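Local structure of AA9 family lytic polysaccharide monooxygenase B (Heterobasidion irregulare TC 32-1, 5NNS) at residues Ser69-Trp75 with Asn134-Ile140; Ile29-Trp33 with Glu169-Leu173; His1-Leu5 with Asn76-His80. The protein cleaves cellulose and related polysaccharides by copper-dependent oxidation of their glycosidic bonds, giving products oxidised at C1. All coordinates share one frame. Residue numbers count along the deposited sequence, not the author numbering.

Contact 1: residues Ser69-Trp75 with Asn134-Ile140; sequences SSVTAYW and NSWTTSI. With NAG (2-acetamido-2-deoxy-beta-D-glucopyranose), chain D.
Run Ser70-Trp75 and Ser135-Ser139 as extended antiparallel neighbours; Asn134 enters in a left-handed conformation (phi/psi 51/51). Ser70-Ser139, Thr72-Thr137 and Tyr74-Ser135 are non-hydrogen-bonded pairs, the axes 4.6 Å apart at 159°. Val71 N gives to Thr138 O at 2.9 Å and Thr138 N returns to Val71 O at 3.2 Å; Ala73 N to Trp136 O and Trp136 N to Ala73 O are both 3.0 Å. Ile140 N to Ser69 O (2.9 Å) and Trp75 N to Asn134 O (2.7 Å) close the ends. A water donates to Val71 O (2.7 Å) and Trp136 O (2.8 Å). On the Thr72 face, both threonines are m and Thr72 OG1 and Thr137 OG1 hydrogen-bond at 2.6 Å; a second water joins Ser70 OG and Ser139 OG, 2.7 Å from each. Ser135 OG turns to Asn132 O, Ser69 OG bonds Ala66 O, and Asn134 OD1 accepts from Trp78 N. On the face of Val71, Ala73 and Trp136, Val71 CG1 touches Ile140 CD1, just past the strand end, at 3.6 Å, and Trp136 NE1 (chi1 t) reaches Asn110. Tyr74 CD1 lies 3.7 Å from NAG O5. This is an antiparallel edge pair of the AA9 beta-sandwich, one face polar, the other toward the core.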
loop_
_atom_site.group_PDB
_atom_site.type_symbol
_atom_site.label_atom_id
_atom_site.label_comp_id
_atom_site.label_asym_id
_atom_site.label_seq_id
_atom_site.Cartn_x
_atom_site.Cartn_y
_atom_site.Cartn_z
ATOM N N SER A 69 -12.998 11.036 2.898
ATOM C CA SER A 69 -13.578 10.066 1.961
ATOM C C SER A 69 -13.112 8.634 2.189
ATOM O O SER A 69 -11.961 8.398 2.543
ATOM C CB SER A 69 -13.203 10.408 0.511
ATOM O OG SER A 69 -13.665 11.684 0.117
ATOM N N SER A 70 -14.019 7.697 1.933
ATOM C CA SER A 70 -13.738 6.270 1.976
ATOM C C SER A 70 -13.079 5.853 0.654
ATOM O O SER A 70 -13.558 6.213 -0.430
ATOM C CB SER A 70 -15.043 5.494 2.182
ATOM O OG SER A 70 -14.803 4.120 2.396
ATOM N N VAL A 71 -11.989 5.092 0.756
ATOM C CA VAL A 71 -11.260 4.590 -0.407
ATOM C C VAL A 71 -11.119 3.078 -0.282
ATOM O O VAL A 71 -10.682 2.575 0.755
ATOM C CB VAL A 71 -9.875 5.280 -0.596
ATOM C CG1 VAL A 71 -10.067 6.720 -1.057
ATOM C CG2 VAL A 71 -9.024 5.262 0.669
ATOM N N THR A 72 -11.537 2.365 -1.327
ATOM C CA THR A 72 -11.469 0.910 -1.371
ATOM C C THR A 72 -10.536 0.492 -2.498
ATOM O O THR A 72 -10.601 1.050 -3.602
ATOM C CB THR A 72 -12.856 0.275 -1.592
ATOM O OG1 THR A 72 -13.719 0.625 -0.507
ATOM C CG2 THR A 72 -12.762 -1.248 -1.671
ATOM N N ALA A 73 -9.669 -0.477 -2.203
ATOM C CA ALA A 73 -8.806 -1.106 -3.199
ATOM C C ALA A 73 -9.291 -2.529 -3.396
ATOM O O ALA A 73 -9.602 -3.218 -2.420
ATOM C CB ALA A 73 -7.356 -1.092 -2.737
ATOM N N TYR A 74 -9.373 -2.961 -4.655
ATOM C CA TYR A 74 -9.833 -4.311 -4.981
ATOM C C TYR A 74 -8.686 -5.125 -5.564
ATOM O O TYR A 74 -7.970 -4.644 -6.448
ATOM C CB TYR A 74 -10.992 -4.266 -5.975
ATOM C CG TYR A 74 -12.226 -3.558 -5.470
ATOM C CD1 TYR A 74 -13.216 -4.239 -4.753
ATOM C CD2 TYR A 74 -12.422 -2.209 -5.734
ATOM C CE1 TYR A 74 -14.363 -3.586 -4.302
ATOM C CE2 TYR A 74 -13.558 -1.547 -5.290
ATOM C CZ TYR A 74 -14.525 -2.231 -4.576
ATOM O OH TYR A 74 -15.642 -1.545 -4.151
ATOM N N TRP A 75 -8.525 -6.351 -5.066
ATOM C CA TRP A 75 -7.504 -7.277 -5.557
ATOM C C TRP A 75 -8.110 -8.337 -6.475
ATOM O O TRP A 75 -9.336 -8.467 -6.591
ATOM C CB TRP A 75 -6.792 -7.972 -4.388
ATOM C CG TRP A 75 -5.682 -7.181 -3.769
ATOM C CD1 TRP A 75 -4.339 -7.377 -3.941
ATOM C CD2 TRP A 75 -5.814 -6.084 -2.859
ATOM N NE1 TRP A 75 -3.628 -6.465 -3.201
ATOM C CE2 TRP A 75 -4.508 -5.657 -2.528
ATOM C CE3 TRP A 75 -6.909 -5.419 -2.294
ATOM C CZ2 TRP A 75 -4.267 -4.591 -1.654
ATOM C CZ3 TRP A 75 -6.667 -4.350 -1.422
ATOM C CH2 TRP A 75 -5.355 -3.955 -1.111
ATOM N N ASN A 134 -11.936 -9.858 -1.465
ATOM C CA ASN A 134 -10.590 -9.505 -1.908
ATOM C C ASN A 134 -10.393 -8.000 -2.015
ATOM O O ASN A 134 -9.944 -7.497 -3.056
ATOM C CB ASN A 134 -10.284 -10.177 -3.241
ATOM C CG ASN A 134 -10.376 -11.675 -3.152
ATOM O OD1 ASN A 134 -9.494 -12.319 -2.579
ATOM N ND2 ASN A 134 -11.436 -12.243 -3.714
ATOM N N SER A 135 -10.748 -7.288 -0.943
ATOM C CA SER A 135 -10.716 -5.827 -0.945
ATOM C C SER A 135 -10.392 -5.251 0.422
ATOM O O SER A 135 -10.493 -5.938 1.432
ATOM C CB SER A 135 -12.047 -5.258 -1.450
ATOM O OG SER A 135 -13.087 -5.493 -0.522
ATOM N N TRP A 136 -9.997 -3.981 0.430
ATOM C CA TRP A 136 -9.625 -3.291 1.651
ATOM C C TRP A 136 -10.170 -1.862 1.630
ATOM O O TRP A 136 -9.864 -1.079 0.720
ATOM C CB TRP A 136 -8.106 -3.271 1.778
ATOM C CG TRP A 136 -7.632 -2.982 3.159
ATOM C CD1 TRP A 136 -7.099 -1.806 3.631
ATOM C CD2 TRP A 136 -7.639 -3.889 4.253
ATOM N NE1 TRP A 136 -6.772 -1.938 4.959
ATOM C CE2 TRP A 136 -7.091 -3.209 5.364
ATOM C CE3 TRP A 136 -8.061 -5.219 4.410
ATOM C CZ2 TRP A 136 -6.964 -3.808 6.609
ATOM C CZ3 TRP A 136 -7.926 -5.822 5.657
ATOM C CH2 TRP A 136 -7.381 -5.115 6.740
ATOM N N THR A 137 -10.964 -1.530 2.640
ATOM C CA THR A 137 -11.588 -0.217 2.737
ATOM C C THR A 137 -11.143 0.506 4.010
ATOM O O THR A 137 -11.229 -0.050 5.113
ATOM C CB THR A 137 -13.121 -0.333 2.692
ATOM O OG1 THR A 137 -13.500 -1.035 1.503
ATOM C CG2 THR A 137 -13.776 1.053 2.683
ATOM N N THR A 138 -10.644 1.732 3.829
ATOM C CA THR A 138 -10.290 2.636 4.922
ATOM C C THR A 138 -10.506 4.077 4.444
ATOM O O THR A 138 -10.657 4.312 3.247
ATOM C CB THR A 138 -8.829 2.423 5.388
ATOM O OG1 THR A 138 -8.547 3.280 6.502
ATOM C CG2 THR A 138 -7.833 2.727 4.278
ATOM N N SER A 139 -10.534 5.035 5.368
ATOM C CA SER A 139 -10.813 6.433 5.012
ATOM C C SER A 139 -9.534 7.254 4.926
ATOM O O SER A 139 -8.582 7.000 5.654
ATOM C CB SER A 139 -11.742 7.077 6.041
ATOM O OG SER A 139 -12.991 6.420 6.075
ATOM N N ILE A 140 -9.521 8.232 4.025
ATOM C CA ILE A 140 -8.471 9.251 4.005
ATOM C C ILE A 140 -8.685 10.117 5.248
ATOM O O ILE A 140 -9.824 10.506 5.526
ATOM C CB ILE A 140 -8.534 10.107 2.724
ATOM C CG1 ILE A 140 -8.161 9.248 1.513
ATOM C CG2 ILE A 140 -7.607 11.317 2.830
ATOM C CD1 ILE A 140 -8.627 9.821 0.193
HETATM C C1 NAG D . -16.503 -7.533 -5.296
HETATM C C2 NAG D . -17.634 -6.519 -5.417
HETATM C C3 NAG D . -17.918 -6.175 -6.871
HETATM C C4 NAG D . -16.645 -5.773 -7.622
HETATM C C5 NAG D . -15.526 -6.781 -7.371
HETATM C C6 NAG D . -14.205 -6.293 -7.957
HETATM C C7 NAG D . -19.311 -6.616 -3.593
HETATM C C8 NAG D . -20.579 -7.273 -3.132
HETATM N N2 NAG D . -18.850 -7.026 -4.787
HETATM O O3 NAG D . -18.858 -5.093 -6.877
HETATM O O4 NAG D . -16.902 -5.700 -9.030
HETATM O O5 NAG D . -15.359 -7.001 -5.962
HETATM O O6 NAG D . -13.203 -7.298 -7.776
HETATM O O7 NAG D . -18.768 -5.766 -2.903
HETATM O O HOH W 1 -14.024 4.133 5.009
HETATM O O HOH W 2 -8.330 1.236 0.899
#

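Contact 2: residues Ile29-Trp33 with Glu169-Leu173; sequences IQREW and ECAQL
Trp33 lies flat against the stem of Glu169: Glu169 CG sits 3.5 Å from the centroid of the five-membered ring, 5° off its normal, a CH-pi contact over the ring face, and Glu169 OE2 comes within 3.3 Å of Trp33 CE3. In the AA9 beta-sandwich this is where the long loop between strands 12-15 and 63-66 runs, buried, alongside strand 165-176. The two segments run roughly antiparallel, 153° apart end to end, and touch through a single backbone bridge, Gln30 with Ala171, at a CA-CA distance of 4.1 Å. Build Glu169-Leu173 as regular strand; Ile29 (phi/psi -69/-20) bends the loop, and Gln30 and Arg31 then extend. Two backbone bonds hold the bridge, Gln172 N to Ile29 O and Arg31 N to Cys170 O, each 2.9 Å. Beside the bridge, Ile29 CD1 packs on Ala171 CB at 4.0 Å. A water accepts from Cys170 N (2.9 Å) and donates to Arg31 O (3.1 Å), and Trp33 NE1 gives at 2.9 Å to Gln30 OE1, which also accepts from Phe17 N. Cys170 is also fixed by its disulfide to Cys49. The buried charges find partners beyond the pair: Glu169 OE1 takes Val4 N, and Arg31 NH2 reaches the carbonyls of Cys96 and Ala99. With chi1 and chi2 both m, Arg31 NE donates a hydrogen bond to Gln172 OE1 at 3.0 Å.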
loop_
_atom_site.group_PDB
_atom_site.type_symbol
_atom_site.label_atom_id
_atom_site.label_comp_id
_atom_site.label_asym_id
_atom_site.label_seq_id
_atom_site.Cartn_x
_atom_site.Cartn_y
_atom_site.Cartn_z
ATOM N N ILE A 29 -5.667 5.946 -12.890
ATOM C CA ILE A 29 -5.133 6.662 -11.728
ATOM C C ILE A 29 -3.917 5.951 -11.118
ATOM O O ILE A 29 -3.138 6.567 -10.386
ATOM C CB ILE A 29 -6.199 6.915 -10.635
ATOM C CG1 ILE A 29 -6.763 5.604 -10.053
ATOM C CG2 ILE A 29 -7.312 7.797 -11.184
ATOM C CD1 ILE A 29 -7.503 5.809 -8.750
ATOM N N GLN A 30 -3.771 4.663 -11.426
ATOM C CA GLN A 30 -2.747 3.818 -10.834
ATOM C C GLN A 30 -1.403 3.929 -11.557
ATOM O O GLN A 30 -1.362 4.067 -12.781
ATOM C CB GLN A 30 -3.214 2.364 -10.855
ATOM C CG GLN A 30 -2.603 1.518 -9.761
ATOM C CD GLN A 30 -3.061 0.087 -9.802
ATOM O OE1 GLN A 30 -3.196 -0.502 -10.879
ATOM N NE2 GLN A 30 -3.284 -0.496 -8.627
ATOM N N ARG A 31 -0.314 3.862 -10.788
ATOM C CA ARG A 31 1.036 3.786 -11.345
ATOM C C ARG A 31 1.277 2.404 -11.944
ATOM O O ARG A 31 0.691 1.409 -11.497
ATOM C CB ARG A 31 2.101 4.089 -10.280
ATOM C CG ARG A 31 2.151 5.539 -9.814
ATOM C CD ARG A 31 2.320 6.503 -10.981
ATOM N NE ARG A 31 2.859 7.802 -10.572
ATOM C CZ ARG A 31 4.154 8.092 -10.413
ATOM N NH1 ARG A 31 5.107 7.180 -10.611
ATOM N NH2 ARG A 31 4.503 9.317 -10.044
ATOM N N GLU A 32 2.133 2.360 -12.966
ATOM C CA GLU A 32 2.391 1.133 -13.714
ATOM C C GLU A 32 3.042 0.086 -12.822
ATOM O O GLU A 32 4.027 0.373 -12.156
ATOM C CB GLU A 32 3.298 1.421 -14.914
ATOM C CG GLU A 32 3.859 0.196 -15.633
ATOM C CD GLU A 32 4.667 0.552 -16.872
ATOM O OE1 GLU A 32 4.713 1.744 -17.247
ATOM O OE2 GLU A 32 5.270 -0.359 -17.474
ATOM N N TRP A 33 2.476 -1.115 -12.813
ATOM C CA TRP A 33 3.110 -2.276 -12.195
ATOM C C TRP A 33 2.988 -3.438 -13.170
ATOM O O TRP A 33 1.907 -3.712 -13.676
ATOM C CB TRP A 33 2.484 -2.586 -10.824
ATOM C CG TRP A 33 0.994 -2.861 -10.812
ATOM C CD1 TRP A 33 -0.016 -1.958 -10.970
ATOM C CD2 TRP A 33 0.364 -4.126 -10.589
ATOM N NE1 TRP A 33 -1.233 -2.585 -10.872
ATOM C CE2 TRP A 33 -1.029 -3.916 -10.632
ATOM C CE3 TRP A 33 0.845 -5.419 -10.351
ATOM C CZ2 TRP A 33 -1.956 -4.955 -10.463
ATOM C CZ3 TRP A 33 -0.075 -6.461 -10.171
ATOM C CH2 TRP A 33 -1.460 -6.215 -10.226
ATOM N N GLU A 169 1.091 -1.301 -4.615
ATOM C CA GLU A 169 0.617 -0.497 -5.749
ATOM C C GLU A 169 0.312 0.921 -5.293
ATOM O O GLU A 169 0.052 1.155 -4.111
ATOM C CB GLU A 169 -0.618 -1.114 -6.409
ATOM C CG GLU A 169 -0.320 -2.199 -7.430
ATOM C CD GLU A 169 0.036 -3.536 -6.811
ATOM O OE1 GLU A 169 -0.678 -3.980 -5.886
ATOM O OE2 GLU A 169 1.021 -4.159 -7.267
ATOM N N CYS A 170 0.352 1.852 -6.247
ATOM C CA CYS A 170 0.129 3.281 -5.998
ATOM C C CYS A 170 -0.957 3.848 -6.894
ATOM O O CYS A 170 -1.068 3.459 -8.052
ATOM C CB CYS A 170 1.415 4.056 -6.253
ATOM S SG CYS A 170 2.683 3.766 -5.007
ATOM N N ALA A 171 -1.738 4.776 -6.344
ATOM C CA ALA A 171 -2.754 5.523 -7.088
ATOM C C ALA A 171 -2.567 7.013 -6.828
ATOM O O ALA A 171 -2.243 7.403 -5.706
ATOM C CB ALA A 171 -4.142 5.082 -6.661
ATOM N N GLN A 172 -2.765 7.839 -7.857
ATOM C CA GLN A 172 -2.656 9.299 -7.716
ATOM C C GLN A 172 -3.992 9.896 -7.278
ATOM O O GLN A 172 -5.031 9.587 -7.858
ATOM C CB GLN A 172 -2.186 9.948 -9.025
ATOM C CG GLN A 172 -0.770 9.551 -9.416
ATOM C CD GLN A 172 -0.178 10.354 -10.569
ATOM O OE1 GLN A 172 0.899 10.030 -11.055
ATOM N NE2 GLN A 172 -0.866 11.403 -10.999
ATOM N N LEU A 173 -3.955 10.738 -6.246
ATOM C CA LEU A 173 -5.140 11.450 -5.773
ATOM C C LEU A 173 -4.930 12.960 -5.807
ATOM O O LEU A 173 -3.799 13.444 -5.732
ATOM C CB LEU A 173 -5.485 11.056 -4.336
ATOM C CG LEU A 173 -5.642 9.582 -3.973
ATOM C CD1 LEU A 173 -5.906 9.469 -2.480
ATOM C CD2 LEU A 173 -6.750 8.928 -4.779
HETATM O O HOH W 3 1.668 0.886 -8.604
#

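Contact 3: residues His1-Leu5 with Asn76-His80; sequences HGGVL and NQWPH. With CU (copper (II) ion), chain E.
The free amino terminus is itself a metal ligand here: copper is held by His1 N at 2.4 Å, His1 ND1 at 2.2 Å and His80 NE2 at 2.1 Å. The first residue thus chelates through backbone and ring together, with chi1 at -90° and chi2 at 75° bringing ND1 round to the ion, and the second histidine arrives from the loop after strand 70-75. This is the histidine brace that defines lytic polysaccharide monooxygenases; Tyr167 completes the metal site. The two segments run about 150° apart end to end, with no beta pairing, and Asn76 ties them instead. With chi1 p, its amide straddles the first peptides: Asn76 ND2 gives to His1 O at 2.9 Å, and Asn76 OD1 accepts from Gly3 N at 3.1 Å. Gly2, at phi/psi 133/-153, lies so close, its CA 3.3 Å from Asn76 OD1, that a CB would collide with that oxygen as well as with the preceding carbonyl. Trp78, chi1 t, lays its ring against the terminus, Trp78 CZ3 lying 3.4 Å from His1 C, with His1 N over one ring face. Pro79 CD rests 3.5 Å from His1 O, and further along Leu5 CD1 meets Asn76 N at 3.6 Å. Around the site, Trp78 is edge-to-face with Tyr167 and His80 stacks on His159. His1 N and His80 NE2 are 3.4 Å apart without a hydrogen bond, because each spends its lone pair on the copper, which shuttles between Cu(II) and Cu(I) in catalysis.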
loop_
_atom_site.group_PDB
_atom_site.type_symbol
_atom_site.label_atom_id
_atom_site.label_comp_id
_atom_site.label_asym_id
_atom_site.label_seq_id
_atom_site.Cartn_x
_atom_site.Cartn_y
_atom_site.Cartn_z
ATOM N N HIS A 1 0.237 -13.628 -4.960
ATOM C CA HIS A 1 0.534 -13.158 -6.345
ATOM C C HIS A 1 -0.687 -12.426 -6.862
ATOM O O HIS A 1 -1.817 -12.896 -6.707
ATOM C CB HIS A 1 0.901 -14.308 -7.295
ATOM C CG HIS A 1 2.365 -14.624 -7.339
ATOM N ND1 HIS A 1 3.013 -15.300 -6.328
ATOM C CD2 HIS A 1 3.300 -14.373 -8.286
ATOM C CE1 HIS A 1 4.289 -15.441 -6.646
ATOM N NE2 HIS A 1 4.490 -14.888 -7.829
ATOM N N GLY A 2 -0.449 -11.269 -7.461
ATOM C CA GLY A 2 -1.514 -10.370 -7.860
ATOM C C GLY A 2 -1.205 -8.966 -7.424
ATOM O O GLY A 2 -0.039 -8.599 -7.277
ATOM N N GLY A 3 -2.260 -8.187 -7.214
ATOM C CA GLY A 3 -2.128 -6.813 -6.767
ATOM C C GLY A 3 -3.459 -6.119 -6.872
ATOM O O GLY A 3 -4.485 -6.763 -7.119
ATOM N N VAL A 4 -3.435 -4.802 -6.690
ATOM C CA VAL A 4 -4.633 -3.976 -6.776
ATOM C C VAL A 4 -4.993 -3.769 -8.250
ATOM O O VAL A 4 -4.237 -3.134 -9.002
ATOM C CB VAL A 4 -4.434 -2.618 -6.080
ATOM C CG1 VAL A 4 -5.684 -1.749 -6.228
ATOM C CG2 VAL A 4 -4.076 -2.824 -4.608
ATOM N N LEU A 5 -6.145 -4.316 -8.644
ATOM C CA LEU A 5 -6.639 -4.239 -10.018
ATOM C C LEU A 5 -7.531 -3.026 -10.276
ATOM O O LEU A 5 -7.602 -2.548 -11.406
ATOM C CB LEU A 5 -7.419 -5.503 -10.361
ATOM C CG LEU A 5 -6.702 -6.839 -10.181
ATOM C CD1 LEU A 5 -7.664 -7.948 -10.560
ATOM C CD2 LEU A 5 -5.422 -6.908 -11.002
ATOM N N ASN A 76 -7.223 -9.089 -7.124
ATOM C CA ASN A 76 -7.557 -10.398 -7.683
ATOM C C ASN A 76 -8.009 -11.347 -6.562
ATOM O O ASN A 76 -7.972 -10.992 -5.379
ATOM C CB ASN A 76 -6.345 -10.997 -8.410
ATOM C CG ASN A 76 -5.114 -11.111 -7.517
ATOM O OD1 ASN A 76 -4.678 -10.123 -6.920
ATOM N ND2 ASN A 76 -4.543 -12.305 -7.434
ATOM N N GLN A 77 -8.429 -12.551 -6.928
ATOM C CA GLN A 77 -8.692 -13.595 -5.923
ATOM C C GLN A 77 -7.377 -13.959 -5.233
ATOM O O GLN A 77 -6.636 -14.836 -5.689
ATOM C CB GLN A 77 -9.359 -14.806 -6.552
ATOM C CG GLN A 77 -10.790 -14.502 -6.974
ATOM C CD GLN A 77 -11.469 -15.654 -7.672
ATOM O OE1 GLN A 77 -10.828 -16.627 -8.072
ATOM N NE2 GLN A 77 -12.782 -15.550 -7.821
ATOM N N TRP A 78 -7.104 -13.239 -4.142
ATOM C CA TRP A 78 -5.795 -13.208 -3.506
ATOM C C TRP A 78 -5.505 -14.553 -2.834
ATOM O O TRP A 78 -6.324 -15.024 -2.028
ATOM C CB TRP A 78 -5.724 -12.056 -2.501
ATOM C CG TRP A 78 -4.381 -11.875 -1.890
ATOM C CD1 TRP A 78 -4.039 -12.117 -0.605
ATOM C CD2 TRP A 78 -3.195 -11.418 -2.545
ATOM N NE1 TRP A 78 -2.702 -11.858 -0.410
ATOM C CE2 TRP A 78 -2.162 -11.424 -1.590
ATOM C CE3 TRP A 78 -2.902 -11.027 -3.854
ATOM C CZ2 TRP A 78 -0.852 -11.034 -1.896
ATOM C CZ3 TRP A 78 -1.606 -10.638 -4.155
ATOM C CH2 TRP A 78 -0.597 -10.652 -3.183
ATOM N N PRO A 79 -4.364 -15.187 -3.184
ATOM C CA PRO A 79 -4.069 -16.547 -2.693
ATOM C C PRO A 79 -3.398 -16.669 -1.318
ATOM O O PRO A 79 -3.301 -17.780 -0.805
ATOM C CB PRO A 79 -3.136 -17.103 -3.769
ATOM C CG PRO A 79 -2.416 -15.894 -4.269
ATOM C CD PRO A 79 -3.402 -14.768 -4.221
ATOM N N HIS A 80 -2.936 -15.568 -0.731
ATOM C CA HIS A 80 -2.196 -15.637 0.526
ATOM C C HIS A 80 -2.995 -15.070 1.688
ATOM O O HIS A 80 -3.790 -14.150 1.519
ATOM C CB HIS A 80 -0.852 -14.952 0.360
ATOM C CG HIS A 80 -0.054 -15.514 -0.768
ATOM N ND1 HIS A 80 0.193 -16.864 -0.896
ATOM C CD2 HIS A 80 0.513 -14.923 -1.844
ATOM C CE1 HIS A 80 0.901 -17.075 -1.993
ATOM N NE2 HIS A 80 1.102 -15.916 -2.589
HETATM CU CU CU E . 1.986 -15.206 -4.384
#

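In the fold
Contact 2 is wholly buried, whereas contacts 1 and 3 each have a solvent side. Contact 1 is regular sheet, bonded mainly through backbone; contact 2 has one bridge and depends on buried polar side chains; contact 3 has no sheet pairing and is governed by copper and an asparagine. The segment of residues 1-5 connects them: Leu5 N bonds Tyr74 O of contact 1, while Val4 is held by both its N and its O from side chains of contact 2. Asn134, through its bond to Trp78, ties the sheet edge to the copper loop. Contacts 1 and 2 meet where Ile140 CD1 packs on Leu173 CD1, at 3.8 Å.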